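Local structure of adenosine deaminase 1 (3RYS) at residues L18-E23 against V277-P282; A98-D103 against V134-I139. The protein probably catalyses the zinc-dependent hydrolytic deamination of adenine to hypoxanthine and ammonium, a step of purine salvage. All blocks are in the same frame, centred on the assembly; numbering follows the deposited sequence.

Contact 1 of 2, residues L18-E23 against V277-P282. With ZN (zinc ion), chain C; ADE (adenine), chain D.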
loop_
_atom_site.group_PDB
_atom_site.type_symbol
_atom_site.label_atom_id
_atom_site.label_comp_id
_atom_site.label_asym_id
_atom_site.label_seq_id
_atom_site.Cartn_x
_atom_site.Cartn_y
_atom_site.Cartn_z
ATOM N N LEU A 18 -5.024 -1.018 3.296
ATOM C CA LEU A 18 -4.116 -2.116 3.596
ATOM C C LEU A 18 -2.901 -2.130 2.672
ATOM O O LEU A 18 -1.905 -2.802 2.947
ATOM C CB LEU A 18 -4.853 -3.451 3.485
ATOM C CG LEU A 18 -6.123 -3.617 4.318
ATOM C CD1 LEU A 18 -6.711 -5.007 4.110
ATOM C CD2 LEU A 18 -5.839 -3.360 5.788
ATOM N N HIS A 19 -2.997 -1.395 1.571
ATOM C CA HIS A 19 -1.936 -1.349 0.573
ATOM C C HIS A 19 -1.519 0.102 0.346
ATOM O O HIS A 19 -2.170 0.836 -0.404
ATOM C CB HIS A 19 -2.421 -1.976 -0.737
ATOM C CG HIS A 19 -1.358 -2.112 -1.781
ATOM N ND1 HIS A 19 -1.367 -3.118 -2.726
ATOM C CD2 HIS A 19 -0.251 -1.374 -2.031
ATOM C CE1 HIS A 19 -0.317 -2.988 -3.516
ATOM N NE2 HIS A 19 0.379 -1.940 -3.112
ATOM N N LEU A 20 -0.439 0.514 1.001
ATOM C CA LEU A 20 0.020 1.893 0.911
ATOM C C LEU A 20 1.472 2.060 1.327
ATOM O O LEU A 20 1.858 1.683 2.433
ATOM C CB LEU A 20 -0.852 2.809 1.762
ATOM C CG LEU A 20 -0.293 4.229 1.804
ATOM C CD1 LEU A 20 -1.370 5.225 1.433
ATOM C CD2 LEU A 20 0.351 4.560 3.153
ATOM N N HIS A 21 2.265 2.643 0.434
ATOM C CA HIS A 21 3.671 2.902 0.700
ATOM C C HIS A 21 3.859 4.325 1.209
ATOM O O HIS A 21 3.479 5.285 0.542
ATOM C CB HIS A 21 4.482 2.691 -0.569
ATOM C CG HIS A 21 4.253 1.361 -1.208
ATOM N ND1 HIS A 21 5.106 0.293 -1.031
ATOM C CD2 HIS A 21 3.263 0.921 -2.019
ATOM C CE1 HIS A 21 4.654 -0.745 -1.710
ATOM N NE2 HIS A 21 3.536 -0.392 -2.315
ATOM N N ILE A 22 4.439 4.460 2.393
ATOM C CA ILE A 22 4.577 5.775 3.000
ATOM C C ILE A 22 5.419 6.714 2.134
ATOM O O ILE A 22 5.153 7.913 2.073
ATOM C CB ILE A 22 5.125 5.691 4.442
ATOM C CG1 ILE A 22 4.714 6.933 5.234
ATOM C CG2 ILE A 22 6.633 5.489 4.445
ATOM C CD1 ILE A 22 3.218 7.167 5.255
ATOM N N GLU A 23 6.413 6.156 1.446
ATOM C CA GLU A 23 7.270 6.930 0.551
ATOM C C GLU A 23 6.520 7.390 -0.698
ATOM O O GLU A 23 6.933 8.345 -1.361
ATOM C CB GLU A 23 8.495 6.111 0.135
ATOM C CG GLU A 23 9.385 5.646 1.282
ATOM C CD GLU A 23 8.951 4.314 1.879
ATOM O OE1 GLU A 23 7.749 3.985 1.822
ATOM O OE2 GLU A 23 9.816 3.592 2.411
ATOM N N VAL A 277 -10.098 -1.683 -2.095
ATOM C CA VAL A 277 -9.567 -0.549 -2.842
ATOM C C VAL A 277 -8.479 0.180 -2.056
ATOM O O VAL A 277 -8.660 0.501 -0.881
ATOM C CB VAL A 277 -10.695 0.441 -3.196
ATOM C CG1 VAL A 277 -10.146 1.656 -3.916
ATOM C CG2 VAL A 277 -11.750 -0.253 -4.043
ATOM N N ASN A 278 -7.352 0.436 -2.715
ATOM C CA ASN A 278 -6.200 1.074 -2.085
ATOM C C ASN A 278 -5.563 2.106 -3.016
ATOM O O ASN A 278 -5.706 2.018 -4.237
ATOM C CB ASN A 278 -5.163 0.021 -1.688
ATOM C CG ASN A 278 -5.753 -1.089 -0.832
ATOM O OD1 ASN A 278 -6.410 -2.004 -1.335
ATOM N ND2 ASN A 278 -5.508 -1.017 0.470
ATOM N N SER A 279 -4.860 3.084 -2.450
ATOM C CA SER A 279 -4.267 4.138 -3.275
ATOM C C SER A 279 -2.795 3.867 -3.596
ATOM O O SER A 279 -2.227 4.484 -4.503
ATOM C CB SER A 279 -4.460 5.525 -2.642
ATOM O OG SER A 279 -3.758 5.652 -1.422
ATOM N N ASP A 280 -2.191 2.945 -2.843
ATOM C CA ASP A 280 -0.849 2.436 -3.136
ATOM C C ASP A 280 0.255 3.484 -2.956
ATOM O O ASP A 280 0.944 3.495 -1.937
ATOM C CB ASP A 280 -0.803 1.831 -4.548
ATOM C CG ASP A 280 0.464 1.039 -4.805
ATOM O OD1 ASP A 280 0.787 0.792 -5.984
ATOM O OD2 ASP A 280 1.139 0.662 -3.825
ATOM N N ASP A 281 0.423 4.345 -3.955
ATOM C CA ASP A 281 1.381 5.448 -3.895
ATOM C C ASP A 281 0.655 6.754 -4.259
ATOM O O ASP A 281 0.751 7.237 -5.390
ATOM C CB ASP A 281 2.554 5.188 -4.848
ATOM C CG ASP A 281 3.254 3.852 -4.578
ATOM O OD1 ASP A 281 4.128 3.822 -3.689
ATOM O OD2 ASP A 281 2.958 2.841 -5.261
ATOM N N PRO A 282 -0.073 7.329 -3.289
ATOM C CA PRO A 282 -1.049 8.415 -3.463
ATOM C C PRO A 282 -0.505 9.693 -4.105
ATOM O O PRO A 282 -1.233 10.352 -4.846
ATOM C CB PRO A 282 -1.490 8.728 -2.030
ATOM C CG PRO A 282 -1.112 7.549 -1.234
ATOM C CD PRO A 282 0.098 6.974 -1.871
HETATM ZN ZN ZN C . 2.340 -1.268 -4.126
HETATM N N9 ADE D . 6.993 0.020 -4.642
HETATM C C8 ADE D . 6.116 1.005 -4.271
HETATM N N7 ADE D . 4.907 0.871 -4.777
HETATM C C5 ADE D . 5.005 -0.286 -5.538
HETATM C C6 ADE D . 4.067 -0.978 -6.336
HETATM N N6 ADE D . 2.803 -0.570 -6.496
HETATM N N1 ADE D . 4.484 -2.102 -6.962
HETATM C C2 ADE D . 5.754 -2.501 -6.797
HETATM N N3 ADE D . 6.726 -1.939 -6.074
HETATM C C4 ADE D . 6.282 -0.824 -5.466
#

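Contact 2 of 2, residues A98-D103 against V134-I139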
loop_
_atom_site.group_PDB
_atom_site.type_symbol
_atom_site.label_atom_id
_atom_site.label_comp_id
_atom_site.label_asym_id
_atom_site.label_seq_id
_atom_site.Cartn_x
_atom_site.Cartn_y
_atom_site.Cartn_z
ATOM N N ALA A 98 -5.135 2.127 8.920
ATOM C CA ALA A 98 -4.128 2.151 7.872
ATOM C C ALA A 98 -2.989 1.197 8.192
ATOM O O ALA A 98 -2.355 1.307 9.242
ATOM C CB ALA A 98 -3.604 3.564 7.684
ATOM N N GLU A 99 -2.741 0.250 7.293
ATOM C CA GLU A 99 -1.601 -0.644 7.446
ATOM C C GLU A 99 -0.526 -0.257 6.438
ATOM O O GLU A 99 -0.665 -0.481 5.235
ATOM C CB GLU A 99 -2.027 -2.110 7.342
ATOM C CG GLU A 99 -2.842 -2.551 8.556
ATOM C CD GLU A 99 -3.339 -3.982 8.480
ATOM O OE1 GLU A 99 -2.701 -4.808 7.795
ATOM O OE2 GLU A 99 -4.367 -4.275 9.125
ATOM N N ILE A 100 0.542 0.338 6.953
ATOM C CA ILE A 100 1.457 1.131 6.144
ATOM C C ILE A 100 2.775 0.434 5.842
ATOM O O ILE A 100 3.459 -0.058 6.741
ATOM C CB ILE A 100 1.740 2.468 6.845
ATOM C CG1 ILE A 100 0.426 3.224 7.060
ATOM C CG2 ILE A 100 2.723 3.303 6.043
ATOM C CD1 ILE A 100 0.480 4.249 8.173
ATOM N N MET A 101 3.132 0.401 4.565
ATOM C CA MET A 101 4.408 -0.166 4.150
ATOM C C MET A 101 5.533 0.864 4.138
ATOM O O MET A 101 5.315 2.072 4.013
ATOM C CB MET A 101 4.296 -0.839 2.781
ATOM C CG MET A 101 4.065 -2.336 2.851
ATOM S SD MET A 101 3.856 -3.074 1.220
ATOM C CE MET A 101 2.155 -2.648 0.874
ATOM N N MET A 102 6.747 0.354 4.259
ATOM C CA MET A 102 7.929 1.179 4.308
ATOM C C MET A 102 9.062 0.334 3.748
ATOM O O MET A 102 9.119 -0.869 4.003
ATOM C CB MET A 102 8.195 1.571 5.754
ATOM C CG MET A 102 9.606 2.004 6.064
ATOM S SD MET A 102 9.791 2.143 7.852
ATOM C CE MET A 102 11.492 2.683 7.951
ATOM N N ASP A 103 9.940 0.950 2.963
ATOM C CA ASP A 103 11.073 0.239 2.382
ATOM C C ASP A 103 12.350 0.565 3.144
ATOM O O ASP A 103 13.103 1.459 2.750
ATOM C CB ASP A 103 11.252 0.601 0.902
ATOM C CG ASP A 103 10.031 0.269 0.056
ATOM O OD1 ASP A 103 9.232 -0.604 0.464
ATOM O OD2 ASP A 103 9.877 0.881 -1.028
ATOM N N VAL A 134 -6.894 7.314 13.474
ATOM C CA VAL A 134 -6.582 6.210 12.578
ATOM C C VAL A 134 -5.744 5.143 13.275
ATOM O O VAL A 134 -4.635 5.420 13.733
ATOM C CB VAL A 134 -5.809 6.705 11.343
ATOM C CG1 VAL A 134 -5.360 5.534 10.494
ATOM C CG2 VAL A 134 -6.660 7.666 10.527
ATOM N N SER A 135 -6.277 3.926 13.353
ATOM C CA SER A 135 -5.511 2.775 13.830
ATOM C C SER A 135 -4.427 2.458 12.814
ATOM O O SER A 135 -4.658 2.566 11.611
ATOM C CB SER A 135 -6.416 1.555 13.981
ATOM O OG SER A 135 -7.360 1.738 15.012
ATOM N N THR A 136 -3.251 2.054 13.278
ATOM C CA THR A 136 -2.146 1.832 12.350
ATOM C C THR A 136 -1.285 0.612 12.652
ATOM O O THR A 136 -1.083 0.251 13.811
ATOM C CB THR A 136 -1.226 3.063 12.268
ATOM O OG1 THR A 136 -0.674 3.337 13.562
ATOM C CG2 THR A 136 -2.001 4.273 11.772
ATOM N N LEU A 137 -0.788 -0.015 11.588
ATOM C CA LEU A 137 0.218 -1.066 11.693
ATOM C C LEU A 137 1.383 -0.749 10.757
ATOM O O LEU A 137 1.185 -0.255 9.643
ATOM C CB LEU A 137 -0.374 -2.443 11.365
ATOM C CG LEU A 137 -1.164 -3.168 12.464
ATOM C CD1 LEU A 137 -0.460 -3.082 13.822
ATOM C CD2 LEU A 137 -2.581 -2.639 12.566
ATOM N N LEU A 138 2.600 -1.019 11.214
ATOM C CA LEU A 138 3.775 -0.768 10.394
ATOM C C LEU A 138 4.265 -2.057 9.746
ATOM O O LEU A 138 4.514 -3.056 10.423
ATOM C CB LEU A 138 4.892 -0.129 11.224
ATOM C CG LEU A 138 6.105 0.365 10.433
ATOM C CD1 LEU A 138 5.659 1.168 9.212
ATOM C CD2 LEU A 138 7.036 1.187 11.310
ATOM N N ILE A 139 4.393 -2.029 8.426
ATOM C CA ILE A 139 4.871 -3.184 7.685
ATOM C C ILE A 139 6.174 -2.862 6.977
ATOM O O ILE A 139 6.231 -1.961 6.144
ATOM C CB ILE A 139 3.835 -3.653 6.654
ATOM C CG1 ILE A 139 2.668 -4.334 7.364
ATOM C CG2 ILE A 139 4.461 -4.613 5.647
ATOM C CD1 ILE A 139 1.696 -4.986 6.414
#

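Contact 1 of 2, residues L18-E23 against V277-P282
His-19, His-21 and Asp-280 converge on one zinc ion at the C-terminal ends of the strands of a TIM barrel of the adenosine deaminase family, where the loops after strands 15-17 and 275-277 meet. NE2 of each histidine and OD2 of Asp-280 bind zinc, each at 2.3 Å, and His-199 and N6 of adenine complete the site. Both imidazoles lie side by side with the Asp-280 carboxylate, the His-19 ring turned 76° from it. Backbone hydrogen bonds join the two loops: His-21 N gives a straight bond to Asp-280 O at 2.8 Å, whereas Asp-280 N to His-19 O is weak. Thr-245 holds ND1 of His-19, and Ser-250 holds OD1 of Asp-280. Apolar contact is small, with Leu-20 CD1 3.5 Å from Pro-282 CG. The remaining contacts involve Asp-281: OD2 lies 2.8 Å from adenine N7 and OD1 lies 3.3 Å from CB of His-21, the carboxylate 13° from the plane of that ring. An alanine in place of Asp-281 would probably leave N7 without this partner and a gap beside His-21 where the carboxylate was. Adenine N7 also sits over one face of the His-21 ring, offset toward its rim, 3.1 Å from NE2.

Contact 2 of 2, residues A98-D103 against V134-I139
Ala-98 and Ile-100 are laced to Ser-135, Leu-137 and Ile-139 as neighbouring parallel strands of the TIM barrel, joined in sequence by a beta-alpha-beta crossover whose connection is largely helical. The strand axes, 4.7 Å apart at closest approach, diverge by 22°, the twist of a barrel wall. Four sound backbone bonds run in the staggered parallel pattern: Ala-98 N to Ser-135 O, Leu-137 N to Ala-98 O, Ile-100 N to Leu-137 O at 2.8 Å, and Ile-139 N to Ile-100 O. A fifth, from Met-102 N to Ile-139 O, is weak.

On the face carrying Glu-99 and Met-101, side chains of paired residues run alongside each other. CG of Glu-99 rests on CB of Leu-137 at 3.7 Å, and CG of Met-101 meets CG2 of Ile-139 at 3.6 Å. A chi1 of -73° sets CG1 of Ile-139 beside the backbone N and leaves CG2 anti to that N, turned to Met-101. On the face of Ala-98, Ile-100, Thr-136 and Leu-138 the contacts across the strands are few. CD1 of Leu-138 lies 3.5 Å from the carbonyl oxygen of Ile-100. CG1 of Val-134, just before the strand, touches CB of Ala-98 at 3.9 Å.

Further out, helices 76-92 and 114-125 cover this second face, with Tyr-86 against Ala-98 and Ile-100, and Leu-125 against Ile-100, Thr-136 and Leu-138. The hydroxyl of Thr-136 is hydrogen-bonded to Ser-128. On the Glu-99 face the carboxylate is held at both oxygens, OE1 in a salt bridge with Arg-220 and OE2 accepting the Phe-319 amide. This double hold fixes the rotation of the carboxylate, whose stem, packed beside Leu-137, is extended, with CD anti to CA (chi2 178°).

How the contacts relate
The two contacts, their centres 10 Å apart, illustrate the usual TIM-barrel plan, with the active site at the C-terminal ends of the strands. Contact 2 joins strands 95-102 and 135-143 within the wall, whereas contact 1 brings together the loops after strands 15-17 and 275-277, near the centre of the chain. In sequence, contact 2 is nested within the long loop that contact 1 closes. Strand 95-102 also neighbours strand 15-17; just beyond the latter, Leu-20 O lies 2.8 Å from Met-101 N, and Glu-23 OE2 lies 2.7 Å from Asp-103 N, both probable hydrogen bonds. The wall strand therefore directly adjoins the zinc-binding loop.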